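Local coordinates for hydrogenase expression/formation protein (HypB) (Archaeoglobus fulgidus, PDB 2WSM) that probably binds and hydrolyses GTP, dimerises in a GTP-dependent way and serves as a nickel- and zinc-binding maturation factor for hydrogenase, at residues L64-S69 against L113-G118; I60-G65 against I81-I86. All coordinates share one frame; numbering follows the deposited sequence.

Interaction 1: L64-S69 against L113-G118; sequences LGDVVS and LIENVG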
loop_
_atom_site.group_PDB
_atom_site.type_symbol
_atom_site.label_atom_id
_atom_site.label_comp_id
_atom_site.label_asym_id
_atom_site.label_seq_id
_atom_site.Cartn_x
_atom_site.Cartn_y
_atom_site.Cartn_z
ATOM N N LEU A 64 -1.946 -15.005 11.782
ATOM C CA LEU A 64 -0.854 -14.051 11.938
ATOM C C LEU A 64 -0.079 -13.856 10.647
ATOM O O LEU A 64 0.698 -14.719 10.244
ATOM C CB LEU A 64 0.086 -14.493 13.059
ATOM C CG LEU A 64 -0.553 -14.694 14.433
ATOM C CD1 LEU A 64 0.492 -15.131 15.436
ATOM C CD2 LEU A 64 -1.273 -13.416 14.914
ATOM N N GLY A 65 -0.286 -12.703 10.017
ATOM C CA GLY A 65 0.363 -12.367 8.767
ATOM C C GLY A 65 1.646 -11.566 8.895
ATOM O O GLY A 65 2.299 -11.292 7.893
ATOM N N ASP A 66 1.998 -11.160 10.111
ATOM C CA ASP A 66 3.354 -10.675 10.358
ATOM C C ASP A 66 4.164 -11.839 10.904
ATOM O O ASP A 66 3.609 -12.731 11.542
ATOM C CB ASP A 66 3.366 -9.500 11.341
ATOM C CG ASP A 66 3.669 -8.173 10.666
ATOM O OD1 ASP A 66 3.351 -7.119 11.249
ATOM O OD2 ASP A 66 4.236 -8.178 9.552
ATOM N N VAL A 67 5.465 -11.861 10.634
ATOM C CA VAL A 67 6.292 -12.910 11.217
ATOM C C VAL A 67 6.257 -12.760 12.729
ATOM O O VAL A 67 6.506 -11.682 13.266
ATOM C CB VAL A 67 7.756 -12.884 10.720
ATOM C CG1 VAL A 67 8.606 -13.860 11.527
ATOM C CG2 VAL A 67 7.826 -13.221 9.236
ATOM N N VAL A 68 5.926 -13.845 13.412
ATOM C CA VAL A 68 5.831 -13.824 14.863
ATOM C C VAL A 68 6.882 -14.743 15.480
ATOM O O VAL A 68 7.120 -15.845 14.990
ATOM C CB VAL A 68 4.421 -14.221 15.330
ATOM C CG1 VAL A 68 4.418 -14.540 16.809
ATOM C CG2 VAL A 68 3.427 -13.110 15.004
ATOM N N SER A 69 7.520 -14.265 16.544
ATOM C CA SER A 69 8.551 -15.023 17.238
ATOM C C SER A 69 7.979 -16.306 17.821
ATOM O O SER A 69 6.762 -16.470 17.906
ATOM C CB SER A 69 9.144 -14.183 18.364
ATOM O OG SER A 69 8.221 -14.074 19.430
ATOM N N LEU A 113 -9.388 -13.138 14.434
ATOM C CA LEU A 113 -8.499 -11.982 14.397
ATOM C C LEU A 113 -7.412 -12.157 13.338
ATOM O O LEU A 113 -6.569 -13.049 13.435
ATOM C CB LEU A 113 -7.896 -11.740 15.780
ATOM C CG LEU A 113 -8.981 -11.477 16.831
ATOM C CD1 LEU A 113 -8.414 -11.418 18.250
ATOM C CD2 LEU A 113 -9.757 -10.216 16.502
ATOM N N ILE A 114 -7.452 -11.309 12.317
ATOM C CA ILE A 114 -6.525 -11.413 11.202
ATOM C C ILE A 114 -5.496 -10.286 11.211
ATOM O O ILE A 114 -5.806 -9.120 10.929
ATOM C CB ILE A 114 -7.258 -11.425 9.853
ATOM C CG1 ILE A 114 -8.344 -12.509 9.844
ATOM C CG2 ILE A 114 -6.270 -11.637 8.716
ATOM C CD1 ILE A 114 -9.041 -12.677 8.499
ATOM N N GLU A 115 -4.263 -10.654 11.529
ATOM C CA GLU A 115 -3.167 -9.705 11.565
ATOM C C GLU A 115 -2.523 -9.539 10.189
ATOM O O GLU A 115 -1.873 -10.449 9.662
ATOM C CB GLU A 115 -2.130 -10.154 12.596
ATOM C CG GLU A 115 -0.947 -9.222 12.707
ATOM C CD GLU A 115 0.192 -9.843 13.476
ATOM O OE1 GLU A 115 0.957 -10.629 12.871
ATOM O OE2 GLU A 115 0.320 -9.551 14.682
ATOM N N ASN A 116 -2.711 -8.367 9.600
ATOM C CA ASN A 116 -2.133 -8.078 8.300
ATOM C C ASN A 116 -0.620 -7.859 8.390
ATOM O O ASN A 116 -0.061 -7.736 9.484
ATOM C CB ASN A 116 -2.819 -6.856 7.679
ATOM C CG ASN A 116 -3.007 -6.994 6.177
ATOM O OD1 ASN A 116 -2.072 -7.311 5.446
ATOM N ND2 ASN A 116 -4.224 -6.764 5.717
ATOM N N VAL A 117 0.025 -7.808 7.229
ATOM C CA VAL A 117 1.453 -7.502 7.101
ATOM C C VAL A 117 1.791 -6.146 7.730
ATOM O O VAL A 117 0.941 -5.247 7.793
ATOM C CB VAL A 117 1.879 -7.513 5.596
ATOM C CG1 VAL A 117 3.393 -7.338 5.429
ATOM C CG2 VAL A 117 1.422 -8.812 4.932
ATOM N N GLY A 118 3.026 -6.006 8.201
ATOM C CA GLY A 118 3.492 -4.758 8.790
ATOM C C GLY A 118 3.741 -3.698 7.725
ATOM O O GLY A 118 4.869 -3.521 7.268
#
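Asp66 and Glu115 face each other where the chain leaves strand 60-64 beside strand 111-118 in the parallel sheet of this P-loop GTPase, next to a probable Walker A loop containing Lys43 and Thr44. Backbone pairing comes first: Leu64 bridges Glu115, and just beyond it Gly65 N donates to Glu115 O at 2.8 Å. Gly65, having no side chain, lets the backbones come this close.

The carboxylates supply the other bonds. Glu115 CG stands anti to the backbone N (chi1 -180°). Its OE1 accepts from Asp66 N at 3.0 Å, the N-H meeting this oxygen on its anti side. Glu115 OE2 is bonded to Thr44 OG1, so the group is gripped at both oxygens. Asp66 OD1 makes a salt bridge to Lys43, whose NZ also bonds Asn116 O, while Asp66 OD2 accepts from Gly118 N at 2.8 Å. Asp66 OD1 and Glu115 OE1 lie 4.5 Å apart, like charges whose repulsion, if both are ionised, Lys43 would probably ease. An alanine in place of Asp66 would probably leave Lys43 without this countercharge and Gly118 N without its side-chain acceptor.

Apolar contact is light: Leu64 CD2 lies against Glu115 CB, and Val68 CG2 lies beside Glu115 OE1. The Gly118 N-H comes to Asp66 OD2 from above the carboxylate plane, with a bent N-H...O angle of 132°.

Interaction 2: I60-G65 against I81-I86; sequences IGAMLG and IKAEAI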
loop_
_atom_site.group_PDB
_atom_site.type_symbol
_atom_site.label_atom_id
_atom_site.label_comp_id
_atom_site.label_asym_id
_atom_site.label_seq_id
_atom_site.Cartn_x
_atom_site.Cartn_y
_atom_site.Cartn_z
ATOM N N ILE A 60 -11.979 -17.866 19.917
ATOM C CA ILE A 60 -11.184 -16.988 19.062
ATOM C C ILE A 60 -10.174 -17.741 18.206
ATOM O O ILE A 60 -9.468 -18.629 18.692
ATOM C CB ILE A 60 -10.414 -15.958 19.914
ATOM C CG1 ILE A 60 -11.390 -15.050 20.658
ATOM C CG2 ILE A 60 -9.463 -15.138 19.050
ATOM C CD1 ILE A 60 -10.742 -14.227 21.759
ATOM N N GLY A 61 -10.109 -17.373 16.928
ATOM C CA GLY A 61 -9.062 -17.844 16.045
ATOM C C GLY A 61 -8.119 -16.696 15.717
ATOM O O GLY A 61 -8.508 -15.527 15.748
ATOM N N ALA A 62 -6.873 -17.030 15.400
ATOM C CA ALA A 62 -5.888 -16.024 15.038
ATOM C C ALA A 62 -5.108 -16.422 13.790
ATOM O O ALA A 62 -4.551 -17.514 13.713
ATOM C CB ALA A 62 -4.940 -15.776 16.198
ATOM N N MET A 63 -5.087 -15.527 12.813
ATOM C CA MET A 63 -4.266 -15.687 11.624
ATOM C C MET A 63 -3.201 -14.598 11.616
ATOM O O MET A 63 -3.509 -13.411 11.475
ATOM C CB MET A 63 -5.131 -15.606 10.367
ATOM C CG MET A 63 -6.217 -16.681 10.321
ATOM S SD MET A 63 -7.120 -16.747 8.763
ATOM C CE MET A 63 -5.806 -17.224 7.644
ATOM N N LEU A 64 -1.946 -15.005 11.782
ATOM C CA LEU A 64 -0.854 -14.051 11.938
ATOM C C LEU A 64 -0.079 -13.856 10.647
ATOM O O LEU A 64 0.698 -14.719 10.244
ATOM C CB LEU A 64 0.086 -14.493 13.059
ATOM C CG LEU A 64 -0.553 -14.694 14.433
ATOM C CD1 LEU A 64 0.492 -15.131 15.436
ATOM C CD2 LEU A 64 -1.273 -13.416 14.914
ATOM N N GLY A 65 -0.286 -12.703 10.017
ATOM C CA GLY A 65 0.363 -12.367 8.767
ATOM C C GLY A 65 1.646 -11.566 8.895
ATOM O O GLY A 65 2.299 -11.292 7.893
ATOM N N ILE A 81 -6.120 -21.886 21.854
ATOM C CA ILE A 81 -6.614 -21.150 20.696
ATOM C C ILE A 81 -6.021 -21.695 19.403
ATOM O O ILE A 81 -4.829 -21.993 19.329
ATOM C CB ILE A 81 -6.287 -19.641 20.828
ATOM C CG1 ILE A 81 -7.434 -18.909 21.520
ATOM C CG2 ILE A 81 -6.005 -19.012 19.471
ATOM C CD1 ILE A 81 -7.698 -19.384 22.918
ATOM N N LYS A 82 -6.861 -21.840 18.383
ATOM C CA LYS A 82 -6.368 -22.172 17.057
ATOM C C LYS A 82 -5.610 -20.968 16.501
ATOM O O LYS A 82 -6.119 -19.846 16.511
ATOM C CB LYS A 82 -7.525 -22.538 16.134
ATOM C CG LYS A 82 -8.379 -23.698 16.626
ATOM C CD LYS A 82 -9.538 -23.976 15.672
ATOM C CE LYS A 82 -10.290 -25.244 16.062
ATOM N NZ LYS A 82 -10.882 -25.144 17.428
ATOM N N ALA A 83 -4.394 -21.200 16.022
ATOM C CA ALA A 83 -3.566 -20.124 15.497
ATOM C C ALA A 83 -2.642 -20.638 14.408
ATOM O O ALA A 83 -2.309 -21.824 14.371
ATOM C CB ALA A 83 -2.760 -19.490 16.605
ATOM N N GLU A 84 -2.221 -19.747 13.520
ATOM C CA GLU A 84 -1.285 -20.142 12.478
ATOM C C GLU A 84 -0.681 -18.959 11.738
ATOM O O GLU A 84 -1.334 -17.929 11.538
ATOM C CB GLU A 84 -1.957 -21.087 11.485
ATOM C CG GLU A 84 -3.079 -20.457 10.701
ATOM C CD GLU A 84 -3.666 -21.414 9.695
ATOM O OE1 GLU A 84 -3.596 -22.640 9.940
ATOM O OE2 GLU A 84 -4.189 -20.941 8.660
ATOM N N ALA A 85 0.583 -19.118 11.357
ATOM C CA ALA A 85 1.258 -18.158 10.512
ATOM C C ALA A 85 0.644 -18.234 9.127
ATOM O O ALA A 85 0.365 -19.316 8.623
ATOM C CB ALA A 85 2.755 -18.458 10.444
ATOM N N ILE A 86 0.404 -17.075 8.528
ATOM C CA ILE A 86 0.013 -17.015 7.132
ATOM C C ILE A 86 1.285 -16.845 6.328
ATOM O O ILE A 86 2.108 -15.985 6.646
ATOM C CB ILE A 86 -0.913 -15.821 6.858
ATOM C CG1 ILE A 86 -2.183 -15.930 7.703
ATOM C CG2 ILE A 86 -1.261 -15.733 5.367
ATOM C CD1 ILE A 86 -2.779 -14.593 8.061
HETATM O O HOH W 1 3.450 -15.110 8.943
#
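Met63 and Ile86 make the closest side-chain contact between strand 60-64 and the segment 81-86, their side chains crossing at about a right angle. Ile86 CG1 lies anti to its own carbonyl carbon (chi1 -60°), and CD1 beyond it presses on Met63 CB at 3.4 Å, tighter than usual for two carbons. The Met63 chain bends at chi3 (64°), and its CE meets Ile86 CG1 at 3.8 Å; two points of the methionine thus touch the isoleucine. Glu84 lies on the same face as Met63. Its CG sits between the backbone N and the carbonyl carbon, and the chain beyond is extended; Arg102 forms a salt bridge with OE1, while OE2 lies 4.2 Å from Met63 CE.

The other face carries Ala62 and Ala83, whose CB atoms lie side by side at 4.3 Å, with Leu64 and Ala85 farther along; Tyr73 of helix 70-77 touches both of these last two. At the start of the pair, Ile81 CG1 and CG2 both rest against Ile60 O.

Between the faces the backbones bond in parallel register, Ala62 N to Lys82 O, Glu84 N to Ala62 O and Leu64 N to Glu84 O. Ile86 N closes the series on Leu64 O at 2.9 Å, nearly straight but from above the carbonyl plane, and a water donates to both Leu64 O and Ile86 O.

With the strand axes only 7° from parallel and helix 70-77 connecting them, the two strands and the helix form a beta-alpha-beta crossover at the edge of the parallel sheet within this chain, part of its P-loop domain.

In the fold
From the N terminus, the chain passes strand 31-37 and helix 43-54 before entering strand 60-64; interaction 2 runs the length of this strand, and interaction 1 begins at its end. Interaction 2 closes the shorter loop: the chain leaves 60-65, runs through helix 70-77 and returns alongside as 81-86. Interaction 1 closes a longer one, from 64-69 to 113-118. The shorter loop lies almost wholly inside this span, with the shared Leu64 and Gly65 at the start of both. Strand 60-64 therefore sits between 82-85 at the sheet's margin and 111-118. Together the contacts tie the edge crossover to strand 111-118, next to the central strand 31-37, and to the probable nucleotide-binding loop.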